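Local coordinates for protein probable glutathione S-transferase 5 (Caenorhabditis elegans, PDB 1ZL9) that conjugates reduced glutathione to a wide range of hydrophobic electrophiles and may help detoxify reactive oxygen species produced during bacterial infection, at residues A[155-167]-A[182-195]. Sequence-based numbering, arbitrary orientation.
Sequences LTWIDLAIAQHSA and LKAHAEKIQAIPQI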
loop_
_atom_site.group_PDB
_atom_site.type_symbol
_atom_site.label_atom_id
_atom_site.label_comp_id
_atom_site.label_asym_id
_atom_site.label_seq_id
_atom_site.Cartn_x
_atom_site.Cartn_y
_atom_site.Cartn_z
ATOM N N LEU A 155 11.387 4.129 -17.497
ATOM C CA LEU A 155 10.635 3.018 -16.941
ATOM C C LEU A 155 10.695 3.017 -15.445
ATOM O O LEU A 155 11.762 3.171 -14.847
ATOM C CB LEU A 155 11.238 1.718 -17.481
ATOM C CG LEU A 155 10.551 0.446 -17.009
ATOM C CD1 LEU A 155 9.243 0.345 -17.720
ATOM C CD2 LEU A 155 11.425 -0.743 -17.338
ATOM N N THR A 156 9.533 2.814 -14.815
ATOM C CA THR A 156 9.479 2.434 -13.411
ATOM C C THR A 156 8.619 1.171 -13.286
ATOM O O THR A 156 7.915 0.765 -14.224
ATOM C CB THR A 156 8.907 3.518 -12.519
ATOM O OG1 THR A 156 7.578 3.858 -12.909
ATOM C CG2 THR A 156 9.706 4.771 -12.587
ATOM N N TRP A 157 8.662 0.552 -12.115
ATOM C CA TRP A 157 7.906 -0.704 -11.910
ATOM C C TRP A 157 6.389 -0.535 -12.041
ATOM O O TRP A 157 5.686 -1.493 -12.370
ATOM C CB TRP A 157 8.307 -1.341 -10.586
ATOM C CG TRP A 157 7.859 -0.699 -9.330
ATOM C CD1 TRP A 157 8.531 0.163 -8.570
ATOM C CD2 TRP A 157 6.627 -0.979 -8.622
ATOM N NE1 TRP A 157 7.791 0.507 -7.454
ATOM C CE2 TRP A 157 6.615 -0.191 -7.462
ATOM C CE3 TRP A 157 5.537 -1.807 -8.876
ATOM C CZ2 TRP A 157 5.606 -0.279 -6.492
ATOM C CZ3 TRP A 157 4.521 -1.845 -7.975
ATOM C CH2 TRP A 157 4.567 -1.107 -6.764
ATOM N N ILE A 158 5.864 0.670 -11.820
ATOM C CA ILE A 158 4.430 0.845 -11.965
ATOM C C ILE A 158 4.065 0.766 -13.439
ATOM O O ILE A 158 2.981 0.308 -13.753
ATOM C CB ILE A 158 3.900 2.119 -11.212
ATOM C CG1 ILE A 158 2.356 2.096 -11.118
ATOM C CG2 ILE A 158 4.373 3.442 -11.884
ATOM C CD1 ILE A 158 1.741 0.970 -10.322
ATOM N N ASP A 159 4.975 1.155 -14.345
ATOM C CA ASP A 159 4.765 0.909 -15.784
ATOM C C ASP A 159 4.590 -0.602 -16.057
ATOM O O ASP A 159 3.750 -1.014 -16.839
ATOM C CB ASP A 159 5.932 1.379 -16.588
ATOM C CG ASP A 159 6.058 2.882 -16.651
ATOM O OD1 ASP A 159 5.075 3.606 -17.028
ATOM O OD2 ASP A 159 7.171 3.388 -16.419
ATOM N N LEU A 160 5.459 -1.411 -15.446
ATOM C CA LEU A 160 5.397 -2.848 -15.647
ATOM C C LEU A 160 4.069 -3.400 -15.164
ATOM O O LEU A 160 3.457 -4.229 -15.866
ATOM C CB LEU A 160 6.558 -3.592 -14.924
ATOM C CG LEU A 160 7.930 -3.250 -15.497
ATOM C CD1 LEU A 160 9.044 -3.749 -14.609
ATOM C CD2 LEU A 160 8.229 -3.790 -16.851
ATOM N N ALA A 161 3.665 -2.994 -13.975
ATOM C CA ALA A 161 2.426 -3.506 -13.377
ATOM C C ALA A 161 1.201 -3.064 -14.191
ATOM O O ALA A 161 0.314 -3.892 -14.517
ATOM C CB ALA A 161 2.278 -3.134 -11.873
ATOM N N ILE A 162 1.168 -1.802 -14.578
ATOM C CA ILE A 162 -0.007 -1.309 -15.269
ATOM C C ILE A 162 -0.069 -1.882 -16.689
ATOM O O ILE A 162 -1.116 -2.254 -17.173
ATOM C CB ILE A 162 0.008 0.257 -15.281
ATOM C CG1 ILE A 162 -0.203 0.844 -13.847
ATOM C CG2 ILE A 162 -0.987 0.795 -16.228
ATOM C CD1 ILE A 162 -1.455 0.380 -13.135
ATOM N N ALA A 163 1.056 -1.904 -17.397
ATOM C CA ALA A 163 1.079 -2.530 -18.712
ATOM C C ALA A 163 0.650 -3.970 -18.701
ATOM O O ALA A 163 -0.077 -4.404 -19.580
ATOM C CB ALA A 163 2.451 -2.442 -19.377
ATOM N N GLN A 164 1.017 -4.708 -17.670
ATOM C CA GLN A 164 0.635 -6.120 -17.612
ATOM C C GLN A 164 -0.895 -6.270 -17.335
ATOM O O GLN A 164 -1.576 -7.118 -17.912
ATOM C CB GLN A 164 1.429 -6.817 -16.505
ATOM C CG GLN A 164 1.151 -8.342 -16.465
ATOM C CD GLN A 164 1.342 -9.053 -17.797
ATOM O OE1 GLN A 164 0.369 -9.552 -18.427
ATOM N NE2 GLN A 164 2.563 -9.079 -18.257
ATOM N N HIS A 165 -1.422 -5.398 -16.506
ATOM C CA HIS A 165 -2.897 -5.376 -16.229
ATOM C C HIS A 165 -3.675 -5.024 -17.516
ATOM O O HIS A 165 -4.584 -5.727 -17.933
ATOM C CB HIS A 165 -3.232 -4.402 -15.081
ATOM C CG HIS A 165 -4.693 -4.402 -14.701
ATOM N ND1 HIS A 165 -5.691 -4.385 -15.628
ATOM C CD2 HIS A 165 -5.325 -4.474 -13.515
ATOM C CE1 HIS A 165 -6.871 -4.379 -15.032
ATOM N NE2 HIS A 165 -6.681 -4.440 -13.760
ATOM N N SER A 166 -3.235 -3.964 -18.202
ATOM C CA SER A 166 -3.817 -3.569 -19.453
ATOM C C SER A 166 -3.757 -4.669 -20.526
ATOM O O SER A 166 -4.725 -4.856 -21.204
ATOM C CB SER A 166 -3.195 -2.295 -19.994
ATOM O OG SER A 166 -3.388 -1.197 -19.133
ATOM N N ALA A 167 -2.599 -5.309 -20.701
ATOM C CA ALA A 167 -2.390 -6.361 -21.680
ATOM C C ALA A 167 -3.332 -7.534 -21.369
ATOM O O ALA A 167 -4.018 -8.045 -22.283
ATOM C CB ALA A 167 -0.918 -6.806 -21.725
ATOM N N LEU A 182 -3.625 4.025 -22.895
ATOM C CA LEU A 182 -3.153 2.915 -22.040
ATOM C C LEU A 182 -2.926 1.655 -22.840
ATOM O O LEU A 182 -2.079 0.829 -22.472
ATOM C CB LEU A 182 -4.098 2.654 -20.860
ATOM C CG LEU A 182 -3.852 3.489 -19.637
ATOM C CD1 LEU A 182 -2.404 3.260 -19.130
ATOM C CD2 LEU A 182 -4.146 4.996 -19.864
ATOM N N LYS A 183 -3.607 1.528 -23.987
ATOM C CA LYS A 183 -3.264 0.493 -24.929
ATOM C C LYS A 183 -1.928 0.781 -25.569
ATOM O O LYS A 183 -1.167 -0.144 -25.723
ATOM C CB LYS A 183 -4.358 0.307 -25.989
ATOM C CG LYS A 183 -3.957 -0.593 -27.138
ATOM C CD LYS A 183 -5.068 -0.711 -28.153
ATOM C CE LYS A 183 -4.616 -1.505 -29.439
ATOM N NZ LYS A 183 -5.016 -2.933 -29.228
ATOM N N ALA A 184 -1.643 2.047 -25.949
ATOM C CA ALA A 184 -0.325 2.399 -26.439
ATOM C C ALA A 184 0.745 2.161 -25.355
ATOM O O ALA A 184 1.843 1.632 -25.651
ATOM C CB ALA A 184 -0.257 3.830 -26.943
ATOM N N HIS A 185 0.450 2.549 -24.119
ATOM C CA HIS A 185 1.420 2.326 -23.016
ATOM C C HIS A 185 1.744 0.870 -22.845
ATOM O O HIS A 185 2.945 0.519 -22.768
ATOM C CB HIS A 185 0.924 2.950 -21.740
ATOM C CG HIS A 185 1.638 2.516 -20.499
ATOM N ND1 HIS A 185 2.640 3.256 -19.912
ATOM C CD2 HIS A 185 1.425 1.454 -19.691
ATOM C CE1 HIS A 185 3.058 2.626 -18.818
ATOM N NE2 HIS A 185 2.330 1.532 -18.663
ATOM N N ALA A 186 0.724 0.009 -22.886
ATOM C CA ALA A 186 0.933 -1.433 -22.740
ATOM C C ALA A 186 1.819 -1.975 -23.861
ATOM O O ALA A 186 2.720 -2.752 -23.620
ATOM C CB ALA A 186 -0.368 -2.193 -22.744
ATOM N N GLU A 187 1.518 -1.575 -25.083
ATOM C CA GLU A 187 2.313 -2.005 -26.229
ATOM C C GLU A 187 3.748 -1.563 -26.121
ATOM O O GLU A 187 4.654 -2.353 -26.464
ATOM C CB GLU A 187 1.692 -1.514 -27.552
ATOM C CG GLU A 187 0.334 -2.178 -27.736
ATOM C CD GLU A 187 -0.529 -1.503 -28.828
ATOM O OE1 GLU A 187 -1.518 -2.138 -29.260
ATOM O OE2 GLU A 187 -0.232 -0.357 -29.232
ATOM N N LYS A 188 3.991 -0.299 -25.713
ATOM C CA LYS A 188 5.348 0.217 -25.529
ATOM C C LYS A 188 6.164 -0.570 -24.431
ATOM O O LYS A 188 7.339 -0.942 -24.613
ATOM C CB LYS A 188 5.266 1.707 -25.097
ATOM C CG LYS A 188 6.596 2.396 -24.733
ATOM C CD LYS A 188 6.358 3.833 -24.207
ATOM C CE LYS A 188 7.622 4.523 -23.832
ATOM N NZ LYS A 188 8.671 4.457 -24.908
ATOM N N ILE A 189 5.565 -0.753 -23.260
ATOM C CA ILE A 189 6.287 -1.352 -22.143
ATOM C C ILE A 189 6.529 -2.857 -22.460
ATOM O O ILE A 189 7.602 -3.398 -22.223
ATOM C CB ILE A 189 5.471 -1.195 -20.841
ATOM C CG1 ILE A 189 5.267 0.256 -20.451
ATOM C CG2 ILE A 189 6.175 -1.962 -19.692
ATOM C CD1 ILE A 189 6.500 1.107 -20.344
ATOM N N GLN A 190 5.526 -3.513 -23.047
ATOM C CA GLN A 190 5.622 -4.941 -23.376
ATOM C C GLN A 190 6.532 -5.321 -24.565
ATOM O O GLN A 190 6.907 -6.493 -24.723
ATOM C CB GLN A 190 4.238 -5.571 -23.469
ATOM C CG GLN A 190 3.434 -5.386 -22.148
ATOM C CD GLN A 190 2.941 -6.645 -21.481
ATOM O OE1 GLN A 190 3.059 -6.812 -20.235
ATOM N NE2 GLN A 190 2.301 -7.488 -22.249
ATOM N N ALA A 191 6.878 -4.311 -25.363
ATOM C CA ALA A 191 7.912 -4.418 -26.407
ATOM C C ALA A 191 9.357 -4.220 -25.888
ATOM O O ALA A 191 10.283 -4.547 -26.580
ATOM C CB ALA A 191 7.636 -3.389 -27.579
ATOM N N ILE A 192 9.570 -3.720 -24.667
ATOM C CA ILE A 192 10.930 -3.652 -24.147
ATOM C C ILE A 192 11.545 -5.039 -24.261
ATOM O O ILE A 192 10.912 -6.003 -23.843
ATOM C CB ILE A 192 10.945 -3.101 -22.675
ATOM C CG1 ILE A 192 10.451 -1.667 -22.683
ATOM C CG2 ILE A 192 12.351 -3.271 -22.070
ATOM C CD1 ILE A 192 10.164 -1.079 -21.313
ATOM N N PRO A 193 12.751 -5.196 -24.818
ATOM C CA PRO A 193 13.239 -6.558 -25.111
ATOM C C PRO A 193 13.210 -7.565 -23.983
ATOM O O PRO A 193 12.723 -8.685 -24.214
ATOM C CB PRO A 193 14.644 -6.277 -25.669
ATOM C CG PRO A 193 14.468 -4.919 -26.322
ATOM C CD PRO A 193 13.726 -4.168 -25.260
ATOM N N GLN A 194 13.674 -7.203 -22.784
ATOM C CA GLN A 194 13.701 -8.131 -21.653
ATOM C C GLN A 194 12.282 -8.588 -21.291
ATOM O O GLN A 194 12.046 -9.745 -20.938
ATOM C CB GLN A 194 14.304 -7.475 -20.375
ATOM C CG GLN A 194 15.671 -6.987 -20.528
ATOM C CD GLN A 194 15.735 -5.532 -20.860
ATOM O OE1 GLN A 194 15.279 -5.117 -21.943
ATOM N NE2 GLN A 194 16.273 -4.743 -19.932
ATOM N N ILE A 195 11.358 -7.649 -21.387
ATOM C CA ILE A 195 9.971 -7.878 -21.080
ATOM C C ILE A 195 9.296 -8.745 -22.140
ATOM O O ILE A 195 8.600 -9.687 -21.770
ATOM C CB ILE A 195 9.209 -6.545 -20.851
ATOM C CG1 ILE A 195 9.892 -5.674 -19.756
ATOM C CG2 ILE A 195 7.773 -6.739 -20.465
ATOM C CD1 ILE A 195 10.146 -6.418 -18.400
#
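The His185 imidazole turns its edge to helix 157-167, with Asp159 CA and Ala163 N near its plane, while Ile189 CG1 lies over one face, 3.6 Å above the plane and toward the rim. With CG anti to the backbone N (chi1 166°), the ring projects across the gap, and NE2 makes a weak 3.4 Å hydrogen bond to Asp159 O, which already accepts Ala163 N. ND1 lies within weak hydrogen-bonding range of Gly148 O; both bonds could be made at once only by a protonated ring, which the nearby Asp159 carboxylate might favour. The Asp159 carboxylate is tilted 42° from the ring; its OD1 takes Leu150 N, while OD2 accepts Thr156 N at 2.9 Å, on the anti side. Gln190 bends at chi2, bringing its amide alongside Ala167 CB, with OE1 3.6 Å from Gln164 CA.

Between these polar groups Ala163 is a knob among His185, Ala186, Ile189 and Gln190, its CB 3.6 Å from Ile189 CB. With only methyl groups on Ala163 and Ala186, whose CA atoms are the nearest pair across the contact at 4.2 Å, helices 157-167 and 182-191 come to 8.4 Å between axes, crossing at -115°. Farther along, Leu155 CD1 meets Ile192 CD1 tip to tip, and Leu160 CD2 rests 3.6 Å from Ile195 CD1. This is packing within the all-helical C-terminal domain of the GST fold. Thr156 as N-cap, bonded through its N to Asp159, matches half of a capping box, the N-terminal motif well known at this helix in glutathione transferases.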